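Local coordinates for apical membrane antigen 1-like protein, soluble form (Toxoplasma gondii, PDB 3ZLE) that may take part in host-cell invasion by the sporozoite stage of the parasite, as a member of the AMA1 family of apical antigens, at residues 49-53 with 214-220; 244-250 with 314-320. All coordinates share one frame. Residue numbers count along the deposited sequence, not the author numbering.

Contact 1 of 2, residues 49-53 with 214-220; sequences KCPVF and WQSACPN
A disulfide joins these segments in the first PAN-like domain of the AMA1 ectodomain. Lys49 is loop; Cys50 and Pro51 are extended and lead into strand 52-53, at the edge of an antiparallel sheet. Residues 214-217 form a short helix. Cys218 is the first residue after it to leave helical geometry, and Pro219 centres an inverse gamma turn. Cys50 and Cys218 have CA atoms 5.9 Å apart; the CB of Cys218 points toward the other segment, that of Cys50 sideways. Cys50 SG and Cys218 SG are 2.2 Å apart. Both residues have chi1 near -74° (m), and a chi3 of -92° makes the bridge left-handed. Cys50 SG also touches Pro219 CD at 3.8 Å.

Pro51 is the next bump. Its CD sits 3.5 Å from Trp214 CB and 3.9 Å from Cys218 SG, so the ring fills the hollow between the Trp214 side chain and the disulfide. Val52 points away. Phe53 (chi1 m) points back and reaches into a notch between Trp214 and Asn220. Its CZ meets Trp214 CZ3 at 3.7 Å, with the ring planes oblique at 49°, and its CE1 is 3.5 Å from Asn220 OD1. Ile121 of helix 120-129 touches Pro51, Phe53 and Trp214.

Asn220 ND2 donates to Trp214 O at 3.1 Å, tying the turn to the helix. One water fills the remaining gap, donating to Pro51 O at 2.7 Å and Asn220 OD1 at 3.2 Å.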
ATOM      1  N   LYS A  49      -8.376   0.408   4.463  1.00 21.81           N
ATOM      2  CA  LYS A  49      -9.170   1.527   3.922  1.00 26.94           C
ATOM      3  C   LYS A  49      -8.448   2.343   2.838  1.00 31.02           C
ATOM      4  O   LYS A  49      -9.090   3.160   2.132  1.00 32.51           O
ATOM      5  CB  LYS A  49      -9.652   2.445   5.073  1.00 23.91           C
ATOM      6  CG  LYS A  49     -10.974   1.997   5.679  1.00 38.03           C
ATOM      7  CD  LYS A  49     -10.993   2.027   7.201  1.00 47.09           C
ATOM      8  CE  LYS A  49     -10.055   3.087   7.772  1.00 57.73           C
ATOM      9  NZ  LYS A  49     -10.564   3.675   9.044  1.00 61.28           N
ATOM     10  N   CYS A  50      -7.134   2.115   2.667  1.00 26.20           N
ATOM     11  CA  CYS A  50      -6.345   2.889   1.693  1.00 28.01           C
ATOM     12  C   CYS A  50      -5.942   2.066   0.466  1.00 27.95           C
ATOM     13  O   CYS A  50      -5.521   0.929   0.587  1.00 35.52           O
ATOM     14  CB  CYS A  50      -5.082   3.488   2.333  1.00 25.38           C
ATOM     15  SG  CYS A  50      -5.409   4.865   3.421  1.00 34.72           S
ATOM     16  N   PRO A  51      -5.994   2.687  -0.722  1.00 25.09           N
ATOM     17  CA  PRO A  51      -5.485   1.992  -1.901  1.00 23.21           C
ATOM     18  C   PRO A  51      -3.971   1.866  -1.855  1.00 23.71           C
ATOM     19  O   PRO A  51      -3.280   2.673  -1.205  1.00 20.09           O
ATOM     20  CB  PRO A  51      -5.950   2.876  -3.066  1.00 22.55           C
ATOM     21  CG  PRO A  51      -6.231   4.213  -2.491  1.00 21.72           C
ATOM     22  CD  PRO A  51      -6.496   4.042  -1.020  1.00 21.93           C
ATOM     23  N   VAL A  52      -3.447   0.799  -2.440  1.00 20.06           N
ATOM     24  CA  VAL A  52      -2.036   0.524  -2.317  1.00 19.81           C
ATOM     25  C   VAL A  52      -1.443   0.650  -3.696  1.00 20.50           C
ATOM     26  O   VAL A  52      -1.641  -0.227  -4.540  1.00 16.63           O
ATOM     27  CB  VAL A  52      -1.817  -0.924  -1.827  1.00 22.59           C
ATOM     28  CG1 VAL A  52      -0.369  -1.085  -1.294  1.00 18.16           C
ATOM     29  CG2 VAL A  52      -2.844  -1.273  -0.752  1.00 23.98           C
ATOM     30  N   PHE A  53      -0.685   1.720  -3.928  1.00 24.82           N
ATOM     31  CA  PHE A  53      -0.253   2.067  -5.278  1.00 20.10           C
ATOM     32  C   PHE A  53       0.953   1.253  -5.702  1.00 23.85           C
ATOM     33  O   PHE A  53       1.967   1.178  -4.975  1.00 22.44           O
ATOM     34  CB  PHE A  53       0.089   3.550  -5.330  1.00 21.30           C
ATOM     35  CG  PHE A  53      -1.113   4.435  -5.354  1.00 19.77           C
ATOM     36  CD1 PHE A  53      -1.771   4.745  -4.167  1.00 15.72           C
ATOM     37  CD2 PHE A  53      -1.704   4.815  -6.568  1.00 18.43           C
ATOM     38  CE1 PHE A  53      -2.873   5.585  -4.182  1.00 15.65           C
ATOM     39  CE2 PHE A  53      -2.877   5.596  -6.579  1.00 17.24           C
ATOM     40  CZ  PHE A  53      -3.477   5.932  -5.376  1.00 16.28           C
ATOM     41  N   TRP A 214     -10.228   8.364  -0.160  1.00 16.52           N
ATOM     42  CA  TRP A 214      -8.786   8.070  -0.276  1.00 17.57           C
ATOM     43  C   TRP A 214      -8.013   9.265  -0.822  1.00 19.10           C
ATOM     44  O   TRP A 214      -6.915   9.507  -0.390  1.00 25.22           O
ATOM     45  CB  TRP A 214      -8.514   6.839  -1.197  1.00 16.67           C
ATOM     46  CG  TRP A 214      -8.868   7.093  -2.633  1.00 18.80           C
ATOM     47  CD1 TRP A 214     -10.119   6.945  -3.221  1.00 21.01           C
ATOM     48  CD2 TRP A 214      -7.995   7.641  -3.672  1.00 18.76           C
ATOM     49  NE1 TRP A 214     -10.053   7.330  -4.577  1.00 18.90           N
ATOM     50  CE2 TRP A 214      -8.781   7.796  -4.849  1.00 19.97           C
ATOM     51  CE3 TRP A 214      -6.635   7.990  -3.712  1.00 21.62           C
ATOM     52  CZ2 TRP A 214      -8.246   8.294  -6.039  1.00 19.79           C
ATOM     53  CZ3 TRP A 214      -6.100   8.482  -4.871  1.00 26.36           C
ATOM     54  CH2 TRP A 214      -6.910   8.657  -6.034  1.00 27.67           C
ATOM     55  N   GLN A 215      -8.545   9.963  -1.808  1.00 19.42           N
ATOM     56  CA  GLN A 215      -7.834  11.036  -2.437  1.00 22.48           C
ATOM     57  C   GLN A 215      -7.340  12.065  -1.471  1.00 25.55           C
ATOM     58  O   GLN A 215      -6.336  12.584  -1.634  1.00 26.10           O
ATOM     59  CB  GLN A 215      -8.627  11.672  -3.554  1.00 22.69           C
ATOM     60  CG  GLN A 215      -7.806  12.502  -4.496  1.00 23.87           C
ATOM     61  CD  GLN A 215      -8.468  12.875  -5.804  1.00 22.98           C
ATOM     62  OE1 GLN A 215      -9.126  12.116  -6.409  1.00 29.88           O
ATOM     63  NE2 GLN A 215      -8.229  14.040  -6.231  1.00 25.48           N
ATOM     64  N   SER A 216      -8.081  12.256  -0.422  1.00 25.93           N
ATOM     65  CA  SER A 216      -7.869  13.229   0.594  1.00 27.46           C
ATOM     66  C   SER A 216      -7.363  12.713   1.902  1.00 27.41           C
ATOM     67  O   SER A 216      -6.867  13.432   2.657  1.00 25.68           O
ATOM     68  CB  SER A 216      -9.186  13.833   0.914  1.00 26.95           C
ATOM     69  OG  SER A 216      -9.593  14.673  -0.051  1.00 40.26           O
ATOM     70  N   ALA A 217      -7.569  11.458   2.181  1.00 23.14           N
ATOM     71  CA  ALA A 217      -7.321  10.905   3.482  1.00 28.08           C
ATOM     72  C   ALA A 217      -6.110  10.036   3.557  1.00 24.10           C
ATOM     73  O   ALA A 217      -5.577   9.803   4.563  1.00 20.93           O
ATOM     74  CB  ALA A 217      -8.506  10.110   3.907  1.00 26.21           C
ATOM     75  N   CYS A 218      -5.725   9.550   2.422  1.00 26.22           N
ATOM     76  CA  CYS A 218      -4.707   8.469   2.353  1.00 22.67           C
ATOM     77  C   CYS A 218      -3.348   8.953   1.851  1.00 19.97           C
ATOM     78  O   CYS A 218      -3.246   9.982   1.143  1.00 19.39           O
ATOM     79  CB  CYS A 218      -5.182   7.339   1.447  1.00 21.82           C
ATOM     80  SG  CYS A 218      -6.478   6.266   2.137  1.00 28.13           S
ATOM     81  N   PRO A 219      -2.294   8.231   2.210  1.00 18.79           N
ATOM     82  CA  PRO A 219      -0.947   8.660   1.822  1.00 18.72           C
ATOM     83  C   PRO A 219      -0.578   8.161   0.423  1.00 20.85           C
ATOM     84  O   PRO A 219       0.231   7.270   0.279  1.00 23.43           O
ATOM     85  CB  PRO A 219      -0.067   8.001   2.878  1.00 18.69           C
ATOM     86  CG  PRO A 219      -0.797   6.748   3.226  1.00 21.80           C
ATOM     87  CD  PRO A 219      -2.275   6.996   3.017  1.00 17.70           C
ATOM     88  N   ASN A 220      -1.200   8.730  -0.579  1.00 18.77           N
ATOM     89  CA  ASN A 220      -1.110   8.238  -1.944  1.00 17.16           C
ATOM     90  C   ASN A 220       0.168   8.510  -2.648  1.00 18.95           C
ATOM     91  O   ASN A 220       0.507   7.771  -3.559  1.00 18.22           O
ATOM     92  CB  ASN A 220      -2.244   8.784  -2.771  1.00 19.29           C
ATOM     93  CG  ASN A 220      -3.530   8.718  -2.053  1.00 20.36           C
ATOM     94  OD1 ASN A 220      -3.928   7.639  -1.591  1.00 23.54           O
ATOM     95  ND2 ASN A 220      -4.186   9.856  -1.898  1.00 17.35           N
TER
HETATM   96  O   HOH W   1      -2.852   5.071  -0.116  1.00 36.03           O

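Contact 2 of 2, residues 244-250 with 314-320; sequences SVQSDQA and ETICAIF
Ile319, Gln249 and Cys317 bury the most surface where strand 315-320 meets the weakly bonded strand 246-249. The strands run antiparallel, with axes 4.6 Å apart at closest and directions at 166°. Ile319 pairs with Gln246 as a hydrogen-bonded pair, CA atoms 5.4 Å apart. Ile319 N donates to Gln246 O at 2.8 Å. Ile319 O accepts Val245 N at 2.7 Å and, weakly, Gln246 N at 3.4 Å. Two residues thus face one, a classic beta bulge. The Ile319 side chain (m, t) has CD1 3.7 Å from Gln246 CD.

Cys317 N donates to Asp248 O at 3.0 Å. Its side chain (chi1 t) lies on the sheet face of Ile319 and forms a disulfide with Cys256 of helix 253-262. A helix tied by disulfide to an antiparallel sheet is characteristic of the PAN fold, here in the second domain of the AMA1 ectodomain. A water donates to Cys317 O at 2.6 Å and accepts from Asp248 N at 2.9 Å and Gln246 NE2 at 3.0 Å.

Gln249 is opposite Ile316 in a non-hydrogen-bonded pair, CA atoms 4.3 Å apart. Its CA makes a CA-H...O contact with Thr315 O at 3.2 Å. Its CG lies 3.1 Å from Glu314 OE2, though the Glu314 side chain is poorly ordered. Beyond it, Ala250 N donates to Thr315 O at 2.9 Å, and Thr315 OG1 (chi1 p) donates to Ala250 O at a very short 2.5 Å.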
ATOM      1  N   SER A 244      15.561   4.287  13.471  1.00 40.25           N
ATOM      2  CA  SER A 244      14.968   3.484  12.438  1.00 39.19           C
ATOM      3  C   SER A 244      15.190   1.996  12.612  1.00 41.32           C
ATOM      4  O   SER A 244      16.014   1.561  13.388  1.00 45.77           O
ATOM      5  CB  SER A 244      15.412   3.979  11.052  1.00 39.09           C
ATOM      6  OG  SER A 244      14.919   5.315  10.843  1.00 35.86           O
ATOM      7  N   VAL A 245      14.387   1.224  11.915  1.00 41.29           N
ATOM      8  CA  VAL A 245      14.396  -0.216  12.014  1.00 37.07           C
ATOM      9  C   VAL A 245      15.451  -0.774  11.037  1.00 46.48           C
ATOM     10  O   VAL A 245      16.086  -1.808  11.298  1.00 37.64           O
ATOM     11  CB  VAL A 245      12.974  -0.737  11.685  1.00 43.76           C
ATOM     12  CG1 VAL A 245      12.972  -1.791  10.582  1.00 42.05           C
ATOM     13  CG2 VAL A 245      12.244  -1.178  12.951  1.00 40.00           C
ATOM     14  N   GLN A 246      15.684  -0.052   9.941  1.00 38.17           N
ATOM     15  CA  GLN A 246      16.853  -0.326   9.088  1.00 31.22           C
ATOM     16  C   GLN A 246      17.151   0.927   8.307  1.00 37.19           C
ATOM     17  O   GLN A 246      16.300   1.765   8.143  1.00 36.73           O
ATOM     18  CB  GLN A 246      16.595  -1.497   8.150  1.00 34.54           C
ATOM     19  CG  GLN A 246      15.687  -1.162   6.970  1.00 34.32           C
ATOM     20  CD  GLN A 246      15.546  -2.309   5.978  1.00 30.43           C
ATOM     21  OE1 GLN A 246      14.817  -3.268   6.221  1.00 38.26           O
ATOM     22  NE2 GLN A 246      16.121  -2.136   4.798  1.00 31.72           N
ATOM     23  N   SER A 247      18.399   1.087   7.905  1.00 43.47           N
ATOM     24  CA  SER A 247      18.831   2.288   7.234  1.00 43.16           C
ATOM     25  C   SER A 247      20.049   1.952   6.417  1.00 44.14           C
ATOM     26  O   SER A 247      21.112   2.486   6.633  1.00 49.16           O
ATOM     27  CB  SER A 247      19.173   3.392   8.235  1.00 37.99           C
ATOM     28  OG  SER A 247      19.958   2.899   9.311  1.00 38.82           O
ATOM     29  N   ASP A 248      19.889   1.022   5.498  1.00 42.82           N
ATOM     30  CA  ASP A 248      20.952   0.696   4.599  1.00 39.32           C
ATOM     31  C   ASP A 248      20.963   1.684   3.433  1.00 43.99           C
ATOM     32  O   ASP A 248      20.093   2.533   3.325  1.00 46.22           O
ATOM     33  CB  ASP A 248      20.798  -0.739   4.101  1.00 39.70           C
ATOM     34  CG  ASP A 248      20.797  -1.755   5.232  1.00 42.83           C
ATOM     35  OD1 ASP A 248      21.375  -1.480   6.321  1.00 36.13           O
ATOM     36  OD2 ASP A 248      20.252  -2.857   5.023  1.00 59.09           O
ATOM     37  N   GLN A 249      22.035   1.655   2.660  1.00 39.08           N
ATOM     38  CA  GLN A 249      22.177   2.500   1.510  1.00 42.88           C
ATOM     39  C   GLN A 249      21.169   2.035   0.444  1.00 38.39           C
ATOM     40  O   GLN A 249      20.839   0.862   0.361  1.00 34.86           O
ATOM     41  CB  GLN A 249      23.626   2.413   0.997  1.00 40.52           C
ATOM     42  CG  GLN A 249      23.890   3.114  -0.321  1.00 64.58           C
ATOM     43  CD  GLN A 249      23.834   2.175  -1.514  1.00 70.88           C
ATOM     44  OE1 GLN A 249      23.819   0.955  -1.363  1.00 96.85           O
ATOM     45  NE2 GLN A 249      23.824   2.744  -2.710  1.00 73.33           N
ATOM     46  N   ALA A 250      20.702   2.952  -0.382  1.00 40.89           N
ATOM     47  CA  ALA A 250      19.942   2.568  -1.579  1.00 38.20           C
ATOM     48  C   ALA A 250      20.568   3.243  -2.777  1.00 34.13           C
ATOM     49  O   ALA A 250      21.034   4.375  -2.675  1.00 37.77           O
ATOM     50  CB  ALA A 250      18.481   2.984  -1.440  1.00 29.09           C
ATOM     51  N   GLU A 314      26.581   9.010   1.135  1.00 46.47           N
ATOM     52  CA  GLU A 314      25.698   7.924   0.691  1.00 48.08           C
ATOM     53  C   GLU A 314      24.183   8.252   0.808  1.00 42.92           C
ATOM     54  O   GLU A 314      23.744   8.929   1.757  1.00 37.17           O
ATOM     55  CB  GLU A 314      26.035   6.634   1.435  1.00 63.55           C
ATOM     56  CG  GLU A 314      26.966   5.696   0.673  1.00 72.84           C
ATOM     57  CD  GLU A 314      27.056   4.322   1.321  1.00 85.61           C
ATOM     58  OE1 GLU A 314      27.278   4.257   2.549  1.00 93.23           O
ATOM     59  OE2 GLU A 314      26.884   3.307   0.610  1.00 77.21           O
ATOM     60  N   THR A 315      23.408   7.836  -0.197  1.00 39.03           N
ATOM     61  CA  THR A 315      21.960   7.811  -0.055  1.00 34.71           C
ATOM     62  C   THR A 315      21.454   6.664   0.815  1.00 34.95           C
ATOM     63  O   THR A 315      21.717   5.482   0.564  1.00 39.72           O
ATOM     64  CB  THR A 315      21.197   7.860  -1.399  1.00 37.19           C
ATOM     65  OG1 THR A 315      21.525   6.732  -2.177  1.00 37.42           O
ATOM     66  CG2 THR A 315      21.517   9.144  -2.183  1.00 35.57           C
ATOM     67  N   ILE A 316      20.668   7.037   1.810  1.00 32.32           N
ATOM     68  CA  ILE A 316      20.178   6.107   2.825  1.00 34.30           C
ATOM     69  C   ILE A 316      18.649   5.933   2.653  1.00 27.85           C
ATOM     70  O   ILE A 316      17.944   6.908   2.488  1.00 23.58           O
ATOM     71  CB  ILE A 316      20.471   6.720   4.219  1.00 33.18           C
ATOM     72  CG1 ILE A 316      21.974   6.989   4.375  1.00 44.74           C
ATOM     73  CG2 ILE A 316      19.981   5.833   5.351  1.00 31.90           C
ATOM     74  CD1 ILE A 316      22.862   5.808   3.993  1.00 33.88           C
ATOM     75  N   CYS A 317      18.162   4.693   2.715  1.00 25.56           N
ATOM     76  CA  CYS A 317      16.740   4.404   2.942  1.00 24.18           C
ATOM     77  C   CYS A 317      16.512   4.032   4.406  1.00 24.95           C
ATOM     78  O   CYS A 317      16.827   2.906   4.827  1.00 22.70           O
ATOM     79  CB  CYS A 317      16.333   3.228   2.105  1.00 31.18           C
ATOM     80  SG  CYS A 317      14.561   2.957   2.028  1.00 48.91           S
ATOM     81  N   ALA A 318      16.043   4.985   5.196  1.00 23.01           N
ATOM     82  CA  ALA A 318      15.842   4.771   6.648  1.00 26.27           C
ATOM     83  C   ALA A 318      14.391   4.443   6.917  1.00 27.56           C
ATOM     84  O   ALA A 318      13.525   5.333   6.929  1.00 29.29           O
ATOM     85  CB  ALA A 318      16.248   6.005   7.445  1.00 19.48           C
ATOM     86  N   ILE A 319      14.128   3.168   7.132  1.00 28.15           N
ATOM     87  CA  ILE A 319      12.779   2.698   7.342  1.00 25.20           C
ATOM     88  C   ILE A 319      12.417   2.659   8.826  1.00 30.58           C
ATOM     89  O   ILE A 319      13.126   2.092   9.644  1.00 31.96           O
ATOM     90  CB  ILE A 319      12.633   1.314   6.775  1.00 20.92           C
ATOM     91  CG1 ILE A 319      12.683   1.371   5.244  1.00 17.60           C
ATOM     92  CG2 ILE A 319      11.416   0.617   7.351  1.00 18.31           C
ATOM     93  CD1 ILE A 319      12.989   0.030   4.613  1.00 17.71           C
ATOM     94  N   PHE A 320      11.293   3.241   9.175  1.00 28.89           N
ATOM     95  CA  PHE A 320      10.983   3.353  10.589  1.00 29.08           C
ATOM     96  C   PHE A 320       9.560   2.938  10.862  1.00 24.83           C
ATOM     97  O   PHE A 320       8.759   2.799   9.938  1.00 22.76           O
ATOM     98  CB  PHE A 320      11.259   4.761  11.099  1.00 23.60           C
ATOM     99  CG  PHE A 320      10.398   5.826  10.445  1.00 30.17           C
ATOM    100  CD1 PHE A 320      10.781   6.410   9.229  1.00 31.74           C
ATOM    101  CD2 PHE A 320       9.265   6.320  11.094  1.00 29.84           C
ATOM    102  CE1 PHE A 320      10.055   7.439   8.676  1.00 26.21           C
ATOM    103  CE2 PHE A 320       8.483   7.307  10.509  1.00 30.07           C
ATOM    104  CZ  PHE A 320       8.867   7.850   9.281  1.00 32.84           C
TER
HETATM  105  O   HOH W   2      17.383   0.480   4.225  1.00 36.07           O

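The contacts come in series along the chain: contact 1 closes at residue 220 before contact 2 opens at 244. Their centres are about 24 Å apart, and their nearest atoms about 11 Å, so they do not touch. They share no sheet. Contact 1 lies at the edge strand 52-53 of an antiparallel sheet, near the centre of the chain. Contact 2 forms the 246-249 edge of a second antiparallel sheet further out. All four segments lie in the AMA1 ectodomain. The order fits two successive disulfide-bonded domains of the ectodomain, the first closed by Cys50-Cys218 and the second pinned by Cys256-Cys317.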